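Local coordinates for zinc finger (CCCH type) motif-containing protein (Toxoplasma gondii, PDB 7NG2) that probably reads N6-methyladenosine in RNA through the YTH domain captured here without ligand, coupling recognition of that mark to messenger RNA polyadenylation, at residues Lys104-Leu113 against Trp146-Leu156; Val116-Leu126 against Thr133-Leu143. All coordinates share one frame; numbering follows the deposited sequence.

Contact 1: Lys104-Leu113 against Trp146-Leu156; sequences KQCKIEFEEL and WMSQRPSEDLL
Strand 104-109 runs alongside the end of helix 137-149 and the extended tail that leaves it, the backbones coming nearest where the CA atoms of Cys106 and Glu153 lie 5.0 Å apart; next to this pair Glu153 N donates almost straight to Gln105 O (2.9 Å, 170°). Lys104 suits the helix end: with CG anti to the backbone N (chi1 -176°) and a bend at chi2, its chain passes close to Met147 O and carries NZ to three oxygens, Arg150 O at 2.7 Å, Ser152 OG and Ser148 O. The ammonium thus collects two carbonyls and a hydroxyl where the helix gives way to the tail, and the helix dipole would probably favour a positive charge there. In this YTH domain, of the PUA clan, the strand belongs to the central mixed sheet; its buried Ile108 faces the helix, and Cys106 brings SG against Met147, whose CG lies 3.6 Å away. Arg150 lays one guanidinium face over Ile108 CG1 and grips Glu112 end-on: NH2 meets OE1 at 2.7 Å from above the carboxylate plane, while NH1 meets OE2 at 3.1 Å on the syn side. Glu109 N also donates to OE2, fixing the carboxylate. Farther along, the extended Gln105 side chain offers OE1 to Leu155 N (2.9 Å), and a water joins OE1 to Asp154 OD1; Leu155 packs beside it against Ile31 of helix 24-33.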
loop_
_atom_site.group_PDB
_atom_site.type_symbol
_atom_site.label_atom_id
_atom_site.label_comp_id
_atom_site.label_asym_id
_atom_site.label_seq_id
_atom_site.Cartn_x
_atom_site.Cartn_y
_atom_site.Cartn_z
ATOM N N LYS A 104 2.844 8.720 3.983
ATOM C CA LYS A 104 3.611 8.658 5.219
ATOM C C LYS A 104 4.756 7.682 5.009
ATOM O O LYS A 104 4.570 6.640 4.381
ATOM C CB LYS A 104 2.754 8.157 6.388
ATOM C CG LYS A 104 3.459 8.162 7.739
ATOM C CD LYS A 104 3.791 9.575 8.195
ATOM C CE LYS A 104 4.376 9.609 9.597
ATOM N NZ LYS A 104 4.430 11.015 10.118
ATOM N N GLN A 105 5.933 8.052 5.502
ATOM C CA GLN A 105 7.048 7.134 5.700
ATOM C C GLN A 105 7.286 7.038 7.199
ATOM O O GLN A 105 7.414 8.063 7.874
ATOM C CB GLN A 105 8.314 7.664 5.031
ATOM C CG GLN A 105 8.219 7.768 3.522
ATOM C CD GLN A 105 9.443 8.411 2.904
ATOM O OE1 GLN A 105 10.568 7.967 3.120
ATOM N NE2 GLN A 105 9.225 9.455 2.119
ATOM N N CYS A 106 7.349 5.820 7.726
ATOM C CA CYS A 106 7.441 5.657 9.169
ATOM C C CYS A 106 8.039 4.291 9.453
ATOM O O CYS A 106 8.341 3.514 8.544
ATOM C CB CYS A 106 6.055 5.707 9.818
ATOM S SG CYS A 106 4.905 4.449 9.204
ATOM N N LYS A 107 8.184 3.999 10.738
ATOM C CA LYS A 107 8.514 2.665 11.214
ATOM C C LYS A 107 7.493 2.294 12.275
ATOM O O LYS A 107 7.341 3.006 13.273
ATOM C CB LYS A 107 9.929 2.634 11.789
ATOM C CG LYS A 107 10.976 3.120 10.809
ATOM C CD LYS A 107 12.303 2.421 10.990
ATOM C CE LYS A 107 13.326 2.937 9.990
ATOM N NZ LYS A 107 14.686 2.386 10.247
ATOM N N ILE A 108 6.781 1.194 12.049
ATOM C CA ILE A 108 5.885 0.620 13.050
ATOM C C ILE A 108 5.934 -0.891 12.904
ATOM O O ILE A 108 5.896 -1.414 11.789
ATOM C CB ILE A 108 4.448 1.174 12.925
ATOM C CG1 ILE A 108 3.568 0.669 14.069
ATOM C CG2 ILE A 108 3.840 0.836 11.564
ATOM C CD1 ILE A 108 2.241 1.405 14.178
ATOM N N GLU A 109 6.060 -1.597 14.019
ATOM C CA GLU A 109 6.191 -3.047 14.009
ATOM C C GLU A 109 4.836 -3.701 14.236
ATOM O O GLU A 109 4.030 -3.214 15.035
ATOM C CB GLU A 109 7.152 -3.509 15.108
ATOM C CG GLU A 109 8.555 -2.938 15.002
ATOM C CD GLU A 109 9.373 -3.600 13.907
ATOM O OE1 GLU A 109 9.137 -4.795 13.622
ATOM O OE2 GLU A 109 10.256 -2.927 13.333
ATOM N N PHE A 110 4.605 -4.830 13.555
ATOM C CA PHE A 110 3.392 -5.603 13.806
ATOM C C PHE A 110 3.238 -5.898 15.292
ATOM O O PHE A 110 2.128 -5.854 15.835
ATOM C CB PHE A 110 3.434 -6.925 13.034
ATOM C CG PHE A 110 3.407 -6.774 11.530
ATOM C CD1 PHE A 110 2.481 -5.957 10.898
ATOM C CD2 PHE A 110 4.307 -7.479 10.746
ATOM C CE1 PHE A 110 2.466 -5.844 9.508
ATOM C CE2 PHE A 110 4.297 -7.371 9.362
ATOM C CZ PHE A 110 3.375 -6.552 8.745
ATOM N N GLU A 111 4.344 -6.200 15.973
ATOM C CA GLU A 111 4.254 -6.564 17.381
ATOM C C GLU A 111 3.841 -5.398 18.271
ATOM O O GLU A 111 3.310 -5.635 19.360
ATOM C CB GLU A 111 5.559 -7.193 17.858
ATOM C CG GLU A 111 5.712 -8.632 17.397
ATOM C CD GLU A 111 6.666 -9.427 18.259
ATOM O OE1 GLU A 111 7.046 -10.544 17.849
ATOM O OE2 GLU A 111 7.025 -8.939 19.349
ATOM N N GLU A 112 4.049 -4.153 17.830
ATOM C CA GLU A 112 3.560 -3.014 18.597
ATOM C C GLU A 112 2.046 -2.938 18.592
ATOM O O GLU A 112 1.466 -2.282 19.463
ATOM C CB GLU A 112 4.105 -1.708 18.027
ATOM C CG GLU A 112 5.595 -1.540 18.167
ATOM C CD GLU A 112 6.059 -0.199 17.648
ATOM O OE1 GLU A 112 5.955 0.794 18.398
ATOM O OE2 GLU A 112 6.512 -0.136 16.487
ATOM N N LEU A 113 1.396 -3.575 17.630
ATOM C CA LEU A 113 -0.055 -3.572 17.560
ATOM C C LEU A 113 -0.677 -4.660 18.425
ATOM O O LEU A 113 -1.905 -4.752 18.497
ATOM C CB LEU A 113 -0.501 -3.706 16.101
ATOM C CG LEU A 113 0.191 -2.689 15.188
ATOM C CD1 LEU A 113 0.005 -3.041 13.722
ATOM C CD2 LEU A 113 -0.328 -1.289 15.469
ATOM N N TRP A 146 -2.357 5.455 13.164
ATOM C CA TRP A 146 -1.203 5.170 14.012
ATOM C C TRP A 146 0.111 5.420 13.274
ATOM O O TRP A 146 1.063 5.954 13.856
ATOM C CB TRP A 146 -1.281 3.748 14.563
ATOM C CG TRP A 146 -2.410 3.579 15.534
ATOM C CD1 TRP A 146 -2.877 4.509 16.436
ATOM C CD2 TRP A 146 -3.221 2.412 15.712
ATOM N NE1 TRP A 146 -3.925 3.984 17.158
ATOM C CE2 TRP A 146 -4.156 2.701 16.731
ATOM C CE3 TRP A 146 -3.256 1.151 15.102
ATOM C CZ2 TRP A 146 -5.105 1.776 17.157
ATOM C CZ3 TRP A 146 -4.202 0.233 15.531
ATOM C CH2 TRP A 146 -5.115 0.551 16.544
ATOM N N MET A 147 0.177 5.062 11.985
ATOM C CA MET A 147 1.368 5.382 11.197
ATOM C C MET A 147 1.560 6.889 11.089
ATOM O O MET A 147 2.680 7.397 11.245
ATOM C CB MET A 147 1.280 4.761 9.799
ATOM C CG MET A 147 1.540 3.267 9.769
ATOM S SD MET A 147 1.836 2.638 8.104
ATOM C CE MET A 147 0.309 1.806 7.751
ATOM N N SER A 148 0.480 7.621 10.810
ATOM C CA SER A 148 0.603 9.061 10.631
ATOM C C SER A 148 1.120 9.744 11.890
ATOM O O SER A 148 1.842 10.744 11.795
ATOM C CB SER A 148 -0.733 9.656 10.198
ATOM O OG SER A 148 -1.085 9.186 8.916
ATOM N N GLN A 149 0.792 9.201 13.075
ATOM C CA GLN A 149 1.228 9.799 14.340
ATOM C C GLN A 149 2.712 9.594 14.609
ATOM O O GLN A 149 3.288 10.331 15.419
ATOM C CB GLN A 149 0.457 9.202 15.518
ATOM C CG GLN A 149 -1.005 9.488 15.454
ATOM C CD GLN A 149 -1.791 8.806 16.545
ATOM O OE1 GLN A 149 -1.286 7.933 17.260
ATOM N NE2 GLN A 149 -3.033 9.204 16.682
ATOM N N ARG A 150 3.330 8.598 13.980
ATOM C CA ARG A 150 4.742 8.336 14.171
ATOM C C ARG A 150 5.556 9.458 13.536
ATOM O O ARG A 150 5.069 10.163 12.647
ATOM C CB ARG A 150 5.116 7.019 13.489
ATOM C CG ARG A 150 4.523 5.782 14.139
ATOM C CD ARG A 150 5.177 5.515 15.476
ATOM N NE ARG A 150 4.456 4.511 16.248
ATOM C CZ ARG A 150 4.916 3.291 16.501
ATOM N NH1 ARG A 150 6.103 2.915 16.039
ATOM N NH2 ARG A 150 4.188 2.447 17.219
ATOM N N PRO A 151 6.806 9.638 13.962
ATOM C CA PRO A 151 7.682 10.576 13.254
ATOM C C PRO A 151 7.847 10.151 11.805
ATOM O O PRO A 151 7.882 8.962 11.480
ATOM C CB PRO A 151 9.008 10.481 14.019
ATOM C CG PRO A 151 8.656 9.906 15.349
ATOM C CD PRO A 151 7.472 9.015 15.120
ATOM N N SER A 152 7.903 11.137 10.923
ATOM C CA SER A 152 8.171 10.846 9.526
ATOM C C SER A 152 9.630 10.441 9.363
ATOM O O SER A 152 10.535 11.097 9.885
ATOM C CB SER A 152 7.873 12.079 8.682
ATOM O OG SER A 152 6.476 12.196 8.443
ATOM N N GLU A 153 9.854 9.361 8.636
ATOM C CA GLU A 153 11.188 8.912 8.271
ATOM C C GLU A 153 11.519 9.416 6.874
ATOM O O GLU A 153 10.627 9.669 6.061
ATOM C CB GLU A 153 11.240 7.386 8.276
ATOM C CG GLU A 153 10.806 6.755 9.580
ATOM C CD GLU A 153 11.831 6.926 10.683
ATOM O OE1 GLU A 153 13.035 7.033 10.365
ATOM O OE2 GLU A 153 11.431 6.952 11.866
ATOM N N ASP A 154 12.808 9.595 6.610
ATOM C CA ASP A 154 13.293 9.919 5.271
ATOM C C ASP A 154 14.018 8.668 4.791
ATOM O O ASP A 154 15.240 8.563 4.862
ATOM C CB ASP A 154 14.201 11.146 5.276
ATOM C CG ASP A 154 14.538 11.637 3.875
ATOM O OD1 ASP A 154 14.290 10.902 2.895
ATOM O OD2 ASP A 154 15.049 12.770 3.755
ATOM N N LEU A 155 13.235 7.706 4.303
ATOM C CA LEU A 155 13.771 6.384 4.020
ATOM C C LEU A 155 14.818 6.407 2.914
ATOM O O LEU A 155 15.648 5.494 2.847
ATOM C CB LEU A 155 12.630 5.411 3.705
ATOM C CG LEU A 155 11.597 5.219 4.825
ATOM C CD1 LEU A 155 10.358 4.497 4.303
ATOM C CD2 LEU A 155 12.199 4.478 6.015
ATOM N N LEU A 156 14.817 7.437 2.064
ATOM C CA LEU A 156 15.837 7.538 1.025
ATOM C C LEU A 156 17.161 8.065 1.562
ATOM O O LEU A 156 18.211 7.800 0.969
ATOM C CB LEU A 156 15.356 8.432 -0.122
ATOM C CG LEU A 156 14.093 7.996 -0.863
ATOM C CD1 LEU A 156 13.787 8.939 -2.019
ATOM C CD2 LEU A 156 14.241 6.571 -1.355
HETATM O O HOH W 1 6.226 10.908 5.944
HETATM O O HOH W 2 12.505 9.549 1.485
HETATM O O HOH W 3 8.609 6.440 12.371
#

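Contact 2: Val116-Leu126 against Thr133-Leu143; sequences VTNPWNDDLPL and TEVPPALGSLL
Asn118 and Trp120 hold the segment 133-143 where its short strand passes into a helix. The tight part is built round Asn118, a buried side chain whose CG is anti to the backbone N (chi1 -177°), carrying the amide across to the other segment. Its ND2 donates almost straight to Glu134 O (3.0 Å, 176°), with the acceptor in the amide plane, while OD1 takes the N-H of Trp120 at 2.9 Å; an amide suits the place because one flat group offers a donor and an acceptor on separate atoms. Beside it buried Leu126 CD2 packs on Leu143 CD2 at 3.9 Å; Val116 CG1 and Leu139 CD1 meet tip to tip.

The outer side is more open. Trp120 spreads its exposed indole over Pro136, whose CG sits 3.5 Å from the five-membered ring centroid and practically on the ring normal, a CH-pi contact suited to a rigid proline. Glu134 comes to the ring edge, its carboxylate held by Arg15, and a water links Trp120 O with Glu134 O. Asn118 OD1 and Trp120 N make an Asx turn in the connection of a short beta hairpin, where type I turn Asn118-Asn121 runs into type I' turn Asn121-Leu124, set against a helix N terminus with Pro136 at the N-cap position.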
loop_
_atom_site.group_PDB
_atom_site.type_symbol
_atom_site.label_atom_id
_atom_site.label_comp_id
_atom_site.label_asym_id
_atom_site.label_seq_id
_atom_site.Cartn_x
_atom_site.Cartn_y
_atom_site.Cartn_z
ATOM N N VAL A 116 -3.457 -8.363 16.893
ATOM C CA VAL A 116 -4.347 -7.864 15.846
ATOM C C VAL A 116 -4.535 -8.961 14.817
ATOM O O VAL A 116 -3.557 -9.467 14.251
ATOM C CB VAL A 116 -3.817 -6.577 15.189
ATOM C CG1 VAL A 116 -4.684 -6.200 14.004
ATOM C CG2 VAL A 116 -3.800 -5.453 16.193
ATOM N N THR A 117 -5.788 -9.327 14.568
ATOM C CA THR A 117 -6.119 -10.272 13.518
ATOM C C THR A 117 -7.010 -9.593 12.488
ATOM O O THR A 117 -7.677 -8.589 12.764
ATOM C CB THR A 117 -6.818 -11.515 14.078
ATOM O OG1 THR A 117 -7.990 -11.120 14.799
ATOM C CG2 THR A 117 -5.882 -12.265 15.014
ATOM N N ASN A 118 -7.005 -10.153 11.288
ATOM C CA ASN A 118 -7.772 -9.593 10.186
ATOM C C ASN A 118 -8.962 -10.494 9.901
ATOM O O ASN A 118 -8.781 -11.584 9.334
ATOM C CB ASN A 118 -6.873 -9.498 8.956
ATOM C CG ASN A 118 -7.564 -8.855 7.782
ATOM O OD1 ASN A 118 -8.765 -8.574 7.824
ATOM N ND2 ASN A 118 -6.811 -8.625 6.715
ATOM N N PRO A 119 -10.191 -10.080 10.233
ATOM C CA PRO A 119 -11.357 -10.940 9.975
ATOM C C PRO A 119 -11.628 -11.166 8.507
ATOM O O PRO A 119 -12.388 -12.081 8.168
ATOM C CB PRO A 119 -12.512 -10.180 10.640
ATOM C CG PRO A 119 -12.082 -8.756 10.601
ATOM C CD PRO A 119 -10.581 -8.777 10.800
ATOM N N TRP A 120 -11.038 -10.363 7.628
ATOM C CA TRP A 120 -11.162 -10.557 6.193
ATOM C C TRP A 120 -10.090 -11.483 5.644
ATOM O O TRP A 120 -10.115 -11.803 4.452
ATOM C CB TRP A 120 -11.111 -9.205 5.477
ATOM C CG TRP A 120 -12.310 -8.338 5.726
ATOM C CD1 TRP A 120 -13.307 -8.539 6.640
ATOM C CD2 TRP A 120 -12.635 -7.128 5.040
ATOM N NE1 TRP A 120 -14.233 -7.525 6.561
ATOM C CE2 TRP A 120 -13.843 -6.647 5.583
ATOM C CE3 TRP A 120 -12.023 -6.406 4.014
ATOM C CZ2 TRP A 120 -14.452 -5.475 5.129
ATOM C CZ3 TRP A 120 -12.621 -5.240 3.568
ATOM C CH2 TRP A 120 -13.822 -4.785 4.127
ATOM N N ASN A 121 -9.159 -11.921 6.488
ATOM C CA ASN A 121 -8.096 -12.853 6.129
ATOM C C ASN A 121 -8.053 -14.005 7.126
ATOM O O ASN A 121 -7.015 -14.322 7.710
ATOM C CB ASN A 121 -6.750 -12.139 6.044
ATOM C CG ASN A 121 -5.665 -13.013 5.456
ATOM O OD1 ASN A 121 -5.919 -13.824 4.566
ATOM N ND2 ASN A 121 -4.449 -12.864 5.963
ATOM N N ASP A 122 -9.212 -14.630 7.346
ATOM C CA ASP A 122 -9.336 -15.830 8.179
ATOM C C ASP A 122 -8.917 -15.596 9.627
ATOM O O ASP A 122 -8.460 -16.522 10.302
ATOM C CB ASP A 122 -8.592 -17.030 7.584
ATOM C CG ASP A 122 -9.229 -17.533 6.310
ATOM O OD1 ASP A 122 -10.472 -17.646 6.276
ATOM O OD2 ASP A 122 -8.487 -17.818 5.348
ATOM N N ASP A 123 -9.078 -14.368 10.122
ATOM C CA ASP A 123 -8.689 -14.015 11.488
ATOM C C ASP A 123 -7.203 -14.259 11.739
ATOM O O ASP A 123 -6.791 -14.543 12.864
ATOM C CB ASP A 123 -9.553 -14.724 12.537
ATOM C CG ASP A 123 -11.026 -14.488 12.320
ATOM O OD1 ASP A 123 -11.437 -13.310 12.324
ATOM O OD2 ASP A 123 -11.769 -15.477 12.141
ATOM N N LEU A 124 -6.395 -14.153 10.693
ATOM C CA LEU A 124 -4.969 -14.387 10.815
ATOM C C LEU A 124 -4.284 -13.145 11.377
ATOM O O LEU A 124 -4.786 -12.027 11.217
ATOM C CB LEU A 124 -4.376 -14.707 9.448
ATOM C CG LEU A 124 -4.592 -16.132 8.943
ATOM C CD1 LEU A 124 -4.134 -16.254 7.499
ATOM C CD2 LEU A 124 -3.862 -17.131 9.827
ATOM N N PRO A 125 -3.142 -13.318 12.043
ATOM C CA PRO A 125 -2.395 -12.155 12.527
ATOM C C PRO A 125 -2.007 -11.253 11.368
ATOM O O PRO A 125 -1.769 -11.712 10.250
ATOM C CB PRO A 125 -1.152 -12.774 13.182
ATOM C CG PRO A 125 -1.532 -14.187 13.473
ATOM C CD PRO A 125 -2.475 -14.585 12.384
ATOM N N LEU A 126 -1.955 -9.952 11.654
ATOM C CA LEU A 126 -1.574 -8.969 10.648
ATOM C C LEU A 126 -0.239 -9.319 10.005
ATOM O O LEU A 126 -0.044 -9.102 8.802
ATOM C CB LEU A 126 -1.466 -7.616 11.337
ATOM C CG LEU A 126 -1.689 -6.344 10.544
ATOM C CD1 LEU A 126 -2.932 -6.432 9.662
ATOM C CD2 LEU A 126 -1.809 -5.217 11.539
ATOM N N THR A 133 -3.480 -8.316 0.442
ATOM C CA THR A 133 -4.497 -8.621 1.437
ATOM C C THR A 133 -5.267 -7.354 1.801
ATOM O O THR A 133 -4.671 -6.341 2.160
ATOM C CB THR A 133 -3.831 -9.185 2.694
ATOM O OG1 THR A 133 -3.226 -10.456 2.407
ATOM C CG2 THR A 133 -4.851 -9.358 3.812
ATOM N N GLU A 134 -6.594 -7.430 1.750
ATOM C CA GLU A 134 -7.424 -6.296 2.138
ATOM C C GLU A 134 -7.722 -6.338 3.631
ATOM O O GLU A 134 -7.896 -7.410 4.214
ATOM C CB GLU A 134 -8.739 -6.264 1.349
ATOM C CG GLU A 134 -9.449 -4.924 1.462
ATOM C CD GLU A 134 -10.623 -4.735 0.520
ATOM O OE1 GLU A 134 -10.945 -5.639 -0.281
ATOM O OE2 GLU A 134 -11.249 -3.656 0.603
ATOM N N VAL A 135 -7.698 -5.170 4.271
ATOM C CA VAL A 135 -8.120 -5.090 5.671
ATOM C C VAL A 135 -9.424 -4.310 5.779
ATOM O O VAL A 135 -9.705 -3.432 4.957
ATOM C CB VAL A 135 -7.041 -4.510 6.605
ATOM C CG1 VAL A 135 -5.807 -5.396 6.640
ATOM C CG2 VAL A 135 -6.709 -3.083 6.227
ATOM N N PRO A 136 -10.242 -4.603 6.781
ATOM C CA PRO A 136 -11.514 -3.879 6.958
ATOM C C PRO A 136 -11.264 -2.410 7.232
ATOM O O PRO A 136 -10.187 -2.026 7.718
ATOM C CB PRO A 136 -12.142 -4.559 8.187
ATOM C CG PRO A 136 -11.430 -5.861 8.334
ATOM C CD PRO A 136 -10.055 -5.665 7.787
ATOM N N PRO A 137 -12.237 -1.548 6.934
ATOM C CA PRO A 137 -11.986 -0.106 7.043
ATOM C C PRO A 137 -11.698 0.376 8.456
ATOM O O PRO A 137 -10.882 1.292 8.615
ATOM C CB PRO A 137 -13.266 0.519 6.468
ATOM C CG PRO A 137 -14.318 -0.535 6.650
ATOM C CD PRO A 137 -13.595 -1.840 6.437
ATOM N N ALA A 138 -12.322 -0.201 9.494
ATOM C CA ALA A 138 -12.013 0.265 10.844
ATOM C C ALA A 138 -10.551 0.007 11.190
ATOM O O ALA A 138 -9.860 0.893 11.706
ATOM C CB ALA A 138 -12.951 -0.358 11.880
ATOM N N LEU A 139 -10.056 -1.198 10.894
ATOM C CA LEU A 139 -8.651 -1.502 11.140
ATOM C C LEU A 139 -7.741 -0.711 10.209
ATOM O O LEU A 139 -6.741 -0.138 10.652
ATOM C CB LEU A 139 -8.411 -3.003 10.991
ATOM C CG LEU A 139 -6.967 -3.498 11.083
ATOM C CD1 LEU A 139 -6.300 -3.097 12.396
ATOM C CD2 LEU A 139 -6.932 -5.009 10.878
ATOM N N GLY A 140 -8.080 -0.651 8.920
ATOM C CA GLY A 140 -7.248 0.090 7.982
ATOM C C GLY A 140 -7.110 1.544 8.369
ATOM O O GLY A 140 -6.012 2.109 8.344
ATOM N N SER A 141 -8.223 2.175 8.743
ATOM C CA SER A 141 -8.175 3.571 9.152
ATOM C C SER A 141 -7.269 3.755 10.363
ATOM O O SER A 141 -6.469 4.695 10.415
ATOM C CB SER A 141 -9.594 4.061 9.447
ATOM O OG SER A 141 -9.580 5.373 9.971
ATOM N N LEU A 142 -7.370 2.854 11.342
ATOM C CA LEU A 142 -6.542 2.959 12.536
ATOM C C LEU A 142 -5.068 2.724 12.228
ATOM O O LEU A 142 -4.206 3.426 12.765
ATOM C CB LEU A 142 -7.049 1.992 13.601
ATOM C CG LEU A 142 -8.275 2.531 14.349
ATOM C CD1 LEU A 142 -8.834 1.489 15.292
ATOM C CD2 LEU A 142 -7.906 3.802 15.094
ATOM N N LEU A 143 -4.756 1.766 11.349
ATOM C CA LEU A 143 -3.359 1.560 10.978
ATOM C C LEU A 143 -2.777 2.810 10.344
ATOM O O LEU A 143 -1.656 3.222 10.657
ATOM C CB LEU A 143 -3.227 0.374 10.022
ATOM C CG LEU A 143 -3.549 -1.009 10.596
ATOM C CD1 LEU A 143 -3.502 -2.048 9.493
ATOM C CD2 LEU A 143 -2.584 -1.382 11.702
HETATM O O HOH W 4 -8.604 -9.807 2.892
#

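Overall arrangement
From the N terminus, the chain first lays down strand 14-21, helix 24-33 and most of the mixed sheet before strand 98-109 brings it to contact 1. The 3-10 turn 110-113 then leads into the hairpin of contact 2, which closes a short loop when the chain returns through edge strand 134-135, paired with 14-21, and enters helix 137-149. That helix ends at contact 1, closing a longer loop that encloses contact 2 entirely. Both contacts therefore use the same helix, its first turns in contact 2 and its last in contact 1. They meet at Leu113, whose CD1 lies 3.6 Å from Leu126 CD2; Leu113 also packs on Leu143 of the helix, and Leu126 touches Ile18 of strand 14-21, which joins hairpin, helix and sheet.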